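DUF1076 domain-containing protein (Salmonella typhi, PDB 6IAI) acts as a type III secretion effector with E3/E4 ubiquitin ligase activity that binds diubiquitin, represented here by its N-terminal part. Local coordinates at residues L44-I47 against R48-I52; E76-N79 against N80-K83. One frame throughout, in Å; residues are numbered along the deposited sequence.

Contact 1: L44-I47 against R48-I52; sequences LELI and RDTAI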
loop_
_atom_site.group_PDB
_atom_site.type_symbol
_atom_site.label_atom_id
_atom_site.label_comp_id
_atom_site.label_asym_id
_atom_site.label_seq_id
_atom_site.Cartn_x
_atom_site.Cartn_y
_atom_site.Cartn_z
ATOM N N LEU A 44 0.077 8.171 -5.578
ATOM C CA LEU A 44 -0.750 8.578 -4.442
ATOM C C LEU A 44 -2.193 8.860 -4.863
ATOM O O LEU A 44 -3.124 8.415 -4.185
ATOM C CB LEU A 44 -0.134 9.790 -3.726
ATOM C CG LEU A 44 1.248 9.570 -3.112
ATOM C CD1 LEU A 44 1.896 10.900 -2.768
ATOM C CD2 LEU A 44 1.181 8.594 -1.911
ATOM N N GLU A 45 -2.381 9.501 -6.023
ATOM C CA GLU A 45 -3.727 9.783 -6.539
ATOM C C GLU A 45 -4.453 8.513 -6.935
ATOM O O GLU A 45 -5.631 8.362 -6.607
ATOM C CB GLU A 45 -3.718 10.822 -7.668
ATOM C CG GLU A 45 -4.915 11.780 -7.629
ATOM C CD GLU A 45 -5.387 12.286 -6.262
ATOM O OE1 GLU A 45 -6.504 11.902 -5.849
ATOM O OE2 GLU A 45 -4.620 13.002 -5.576
ATOM N N LEU A 46 -3.732 7.552 -7.537
ATOM C CA LEU A 46 -4.303 6.260 -7.865
ATOM C C LEU A 46 -4.743 5.521 -6.569
ATOM O O LEU A 46 -5.844 4.982 -6.535
ATOM C CB LEU A 46 -3.297 5.388 -8.679
ATOM C CG LEU A 46 -3.765 3.963 -9.018
ATOM C CD1 LEU A 46 -5.024 3.992 -9.951
ATOM C CD2 LEU A 46 -2.621 3.135 -9.562
ATOM N N ILE A 47 -3.908 5.521 -5.513
ATOM C CA ILE A 47 -4.255 4.875 -4.240
ATOM C C ILE A 47 -5.488 5.532 -3.622
ATOM O O ILE A 47 -6.439 4.827 -3.294
ATOM C CB ILE A 47 -3.066 4.800 -3.252
ATOM C CG1 ILE A 47 -1.875 4.021 -3.869
ATOM C CG2 ILE A 47 -3.515 4.183 -1.901
ATOM C CD1 ILE A 47 -0.502 4.210 -3.097
ATOM N N ARG A 48 -5.493 6.887 -3.544
ATOM C CA ARG A 48 -6.587 7.705 -3.004
ATOM C C ARG A 48 -7.883 7.432 -3.745
ATOM O O ARG A 48 -8.854 7.024 -3.099
ATOM C CB ARG A 48 -6.223 9.217 -3.033
ATOM C CG ARG A 48 -5.099 9.593 -2.062
ATOM C CD ARG A 48 -4.944 11.090 -1.870
ATOM N NE ARG A 48 -4.006 11.789 -2.750
ATOM C CZ ARG A 48 -2.805 12.250 -2.423
ATOM N NH1 ARG A 48 -2.348 12.117 -1.197
ATOM N NH2 ARG A 48 -2.075 12.890 -3.316
ATOM N N ASP A 49 -7.891 7.590 -5.109
ATOM C CA ASP A 49 -9.074 7.339 -5.950
ATOM C C ASP A 49 -9.618 5.917 -5.798
ATOM O O ASP A 49 -10.828 5.738 -5.679
ATOM C CB ASP A 49 -8.797 7.635 -7.427
ATOM C CG ASP A 49 -8.575 9.101 -7.786
ATOM O OD1 ASP A 49 -8.828 9.982 -6.917
ATOM O OD2 ASP A 49 -8.157 9.377 -8.945
ATOM N N THR A 50 -8.731 4.910 -5.761
ATOM C CA THR A 50 -9.144 3.508 -5.613
ATOM C C THR A 50 -9.775 3.257 -4.242
ATOM O O THR A 50 -10.820 2.600 -4.170
ATOM C CB THR A 50 -7.987 2.553 -5.959
ATOM O OG1 THR A 50 -7.443 2.940 -7.220
ATOM C CG2 THR A 50 -8.433 1.133 -6.065
ATOM N N ALA A 51 -9.167 3.803 -3.159
ATOM C CA ALA A 51 -9.703 3.666 -1.803
ATOM C C ALA A 51 -11.072 4.366 -1.719
ATOM O O ALA A 51 -12.018 3.781 -1.192
ATOM C CB ALA A 51 -8.719 4.225 -0.786
ATOM N N ILE A 52 -11.195 5.569 -2.317
ATOM C CA ILE A 52 -12.448 6.312 -2.362
ATOM C C ILE A 52 -13.565 5.469 -3.031
ATOM O O ILE A 52 -14.632 5.283 -2.433
ATOM C CB ILE A 52 -12.269 7.715 -3.020
ATOM C CG1 ILE A 52 -11.513 8.669 -2.076
ATOM C CG2 ILE A 52 -13.642 8.306 -3.393
ATOM C CD1 ILE A 52 -10.825 9.809 -2.761
#

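Contact 2: E76-N79 against N80-K83; sequences EGDN and NTFK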
loop_
_atom_site.group_PDB
_atom_site.type_symbol
_atom_site.label_atom_id
_atom_site.label_comp_id
_atom_site.label_asym_id
_atom_site.label_seq_id
_atom_site.Cartn_x
_atom_site.Cartn_y
_atom_site.Cartn_z
ATOM N N GLU A 76 -15.074 10.140 10.564
ATOM C CA GLU A 76 -16.411 10.580 10.144
ATOM C C GLU A 76 -16.329 12.059 9.790
ATOM O O GLU A 76 -15.511 12.777 10.362
ATOM C CB GLU A 76 -17.413 10.402 11.294
ATOM C CG GLU A 76 -17.529 8.976 11.798
ATOM C CD GLU A 76 -18.371 8.036 10.947
ATOM O OE1 GLU A 76 -19.049 8.512 10.005
ATOM O OE2 GLU A 76 -18.396 6.825 11.270
ATOM N N GLY A 77 -17.135 12.494 8.838
ATOM C CA GLY A 77 -17.150 13.887 8.415
ATOM C C GLY A 77 -16.324 14.191 7.188
ATOM O O GLY A 77 -16.690 15.069 6.392
ATOM N N ASP A 78 -15.174 13.508 7.050
ATOM C CA ASP A 78 -14.260 13.707 5.926
ATOM C C ASP A 78 -13.881 12.365 5.300
ATOM O O ASP A 78 -13.129 11.590 5.896
ATOM C CB ASP A 78 -13.021 14.512 6.358
ATOM C CG ASP A 78 -12.226 15.117 5.205
ATOM O OD1 ASP A 78 -12.355 14.616 4.051
ATOM O OD2 ASP A 78 -11.482 16.092 5.448
ATOM N N ASN A 79 -14.425 12.092 4.101
ATOM C CA ASN A 79 -14.209 10.849 3.360
ATOM C C ASN A 79 -12.802 10.762 2.778
ATOM O O ASN A 79 -12.289 9.661 2.613
ATOM C CB ASN A 79 -15.269 10.684 2.263
ATOM C CG ASN A 79 -16.648 10.320 2.769
ATOM O OD1 ASN A 79 -17.598 10.216 1.992
ATOM N ND2 ASN A 79 -16.808 10.130 4.074
ATOM N N ASN A 80 -12.171 11.921 2.509
ATOM C CA ASN A 80 -10.819 11.996 1.962
ATOM C C ASN A 80 -9.761 12.034 3.058
ATOM O O ASN A 80 -8.857 12.869 3.040
ATOM C CB ASN A 80 -10.677 13.152 0.960
ATOM C CG ASN A 80 -11.694 13.114 -0.159
ATOM O OD1 ASN A 80 -12.382 12.106 -0.394
ATOM N ND2 ASN A 80 -11.847 14.234 -0.854
ATOM N N THR A 81 -9.890 11.111 4.010
ATOM C CA THR A 81 -8.936 10.865 5.076
ATOM C C THR A 81 -8.566 9.412 4.871
ATOM O O THR A 81 -9.448 8.607 4.601
ATOM C CB THR A 81 -9.502 11.202 6.483
ATOM O OG1 THR A 81 -10.644 10.392 6.780
ATOM C CG2 THR A 81 -9.852 12.644 6.622
ATOM N N PHE A 82 -7.265 9.083 4.924
ATOM C CA PHE A 82 -6.815 7.711 4.639
ATOM C C PHE A 82 -6.070 7.084 5.775
ATOM O O PHE A 82 -5.223 7.732 6.385
ATOM C CB PHE A 82 -5.980 7.671 3.326
ATOM C CG PHE A 82 -6.657 8.402 2.187
ATOM C CD1 PHE A 82 -6.498 9.779 2.028
ATOM C CD2 PHE A 82 -7.506 7.729 1.313
ATOM C CE1 PHE A 82 -7.196 10.474 1.023
ATOM C CE2 PHE A 82 -8.195 8.423 0.303
ATOM C CZ PHE A 82 -8.041 9.793 0.170
ATOM N N LYS A 83 -6.379 5.813 6.035
ATOM C CA LYS A 83 -5.764 4.974 7.054
ATOM C C LYS A 83 -4.970 3.840 6.392
ATOM O O LYS A 83 -5.450 3.196 5.466
ATOM C CB LYS A 83 -6.838 4.372 8.000
ATOM C CG LYS A 83 -6.309 3.951 9.369
ATOM C CD LYS A 83 -5.961 5.169 10.291
ATOM C CE LYS A 83 -4.913 4.855 11.347
ATOM N NZ LYS A 83 -4.150 6.072 11.768
#

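Contact 1: L44-I47 against R48-I52
L46 O is gripped twice by T50: the hydroxyl OG1 donates to it at 2.7 Å and the backbone N at 3.0 Å. The two donors come in over opposite faces of the carbonyl plane. T50 OG1 reaches back because it sits beside its own backbone N, anti to the carbonyl carbon (chi1 -50°); the bond thus spends the hydroxyl on the preceding turn of helix 41-53. The helical ladder continues around it, with R48 N to L44 O at 2.9 Å and A51 N to I47 O at 2.9 Å.

On another side of the helix E45 and R48 form a salt bridge between residues three apart. R48 NE meets E45 OE2 at 3.1 Å; NH2 adds a weaker bond to the same oxygen. The acceptor lies near the guanidinium plane, yet the donor stands above the carboxylate plane, and the two planes are turned 40° apart. A bend at chi3 (-92°) swings the guanidinium over L44, whose CB lies 3.7 Å from NH2 and covers one face toward its rim. NH1 is hydrogen-bonded to L112 O of helix 91-113. E45's other oxygen, OE1, faces D49 OD1 at 3.2 Å, two acceptors with no bond between them.

The helix links strands 22-25 and 59-63 as the crossover of a beta-alpha-beta unit and lies against the sheet. L46 and T50 touch L23 of the first strand, while I47 and A51 rest on V70 of strand 66-71. R48 divides its guanidinium between E45 within the helix and the L112 carbonyl, so its charge is probably partly balanced locally while it joins this helix to the C-terminal one.

Contact 2: E76-N79 against N80-K83
T81 reaches back three residues: OG1 donates to D78 O at 2.9 Å, while CG2 packs against D78 CB at 3.7 Å. The threonine's first torsion (chi1 61°) puts OG1 between its backbone N and carbonyl carbon and turns the methyl toward the aspartate, so both branches meet D78, one on the backbone carbonyl and the other on the side chain. OG1 also accepts a hydrogen bond from V75 N, which ties an earlier part of the loop to T81.

D78 has CG anti to its backbone N (chi1 -163°), a setting that carries the carboxylate forward along the chain. OD1 takes the N-H of N80 at 3.1 Å; the bond is bent, with the donor on the anti side and 30° out of the carboxylate plane. Bridging two residues onward in this way makes an Asx turn. It overlaps an inverse gamma turn centred on N80, closed by the weak bond from T81 N to N79 O at 3.1 Å. These tight turns lie in the exposed loop between strands 66-71 and 83-85. From the gamma turn itself the N80 side chain touches I52 of helix 41-53, and F82 N is hydrogen-bonded to N113 OD1.

Overall arrangement
Contact 1 comes first along the chain, within helix 41-53; contact 2 follows in the loop between strands 66-71 and 83-85, after the sheet's two central strands. Their centres are about 12 Å apart, on the same side of the chain's centre, and they touch directly. F82 CZ packs 3.7 Å from R48 CG, and I52 CD1 lies 3.6 Å from N80 OD1. The loop of contact 2 thus folds against the helix of contact 1 before entering edge strand 83-85 of the mixed four-stranded sheet. Both also reach helix 91-113, through R48 with L112 and K83 with E109, joining crossover helix, loop and C-terminal helix in this N-terminal part.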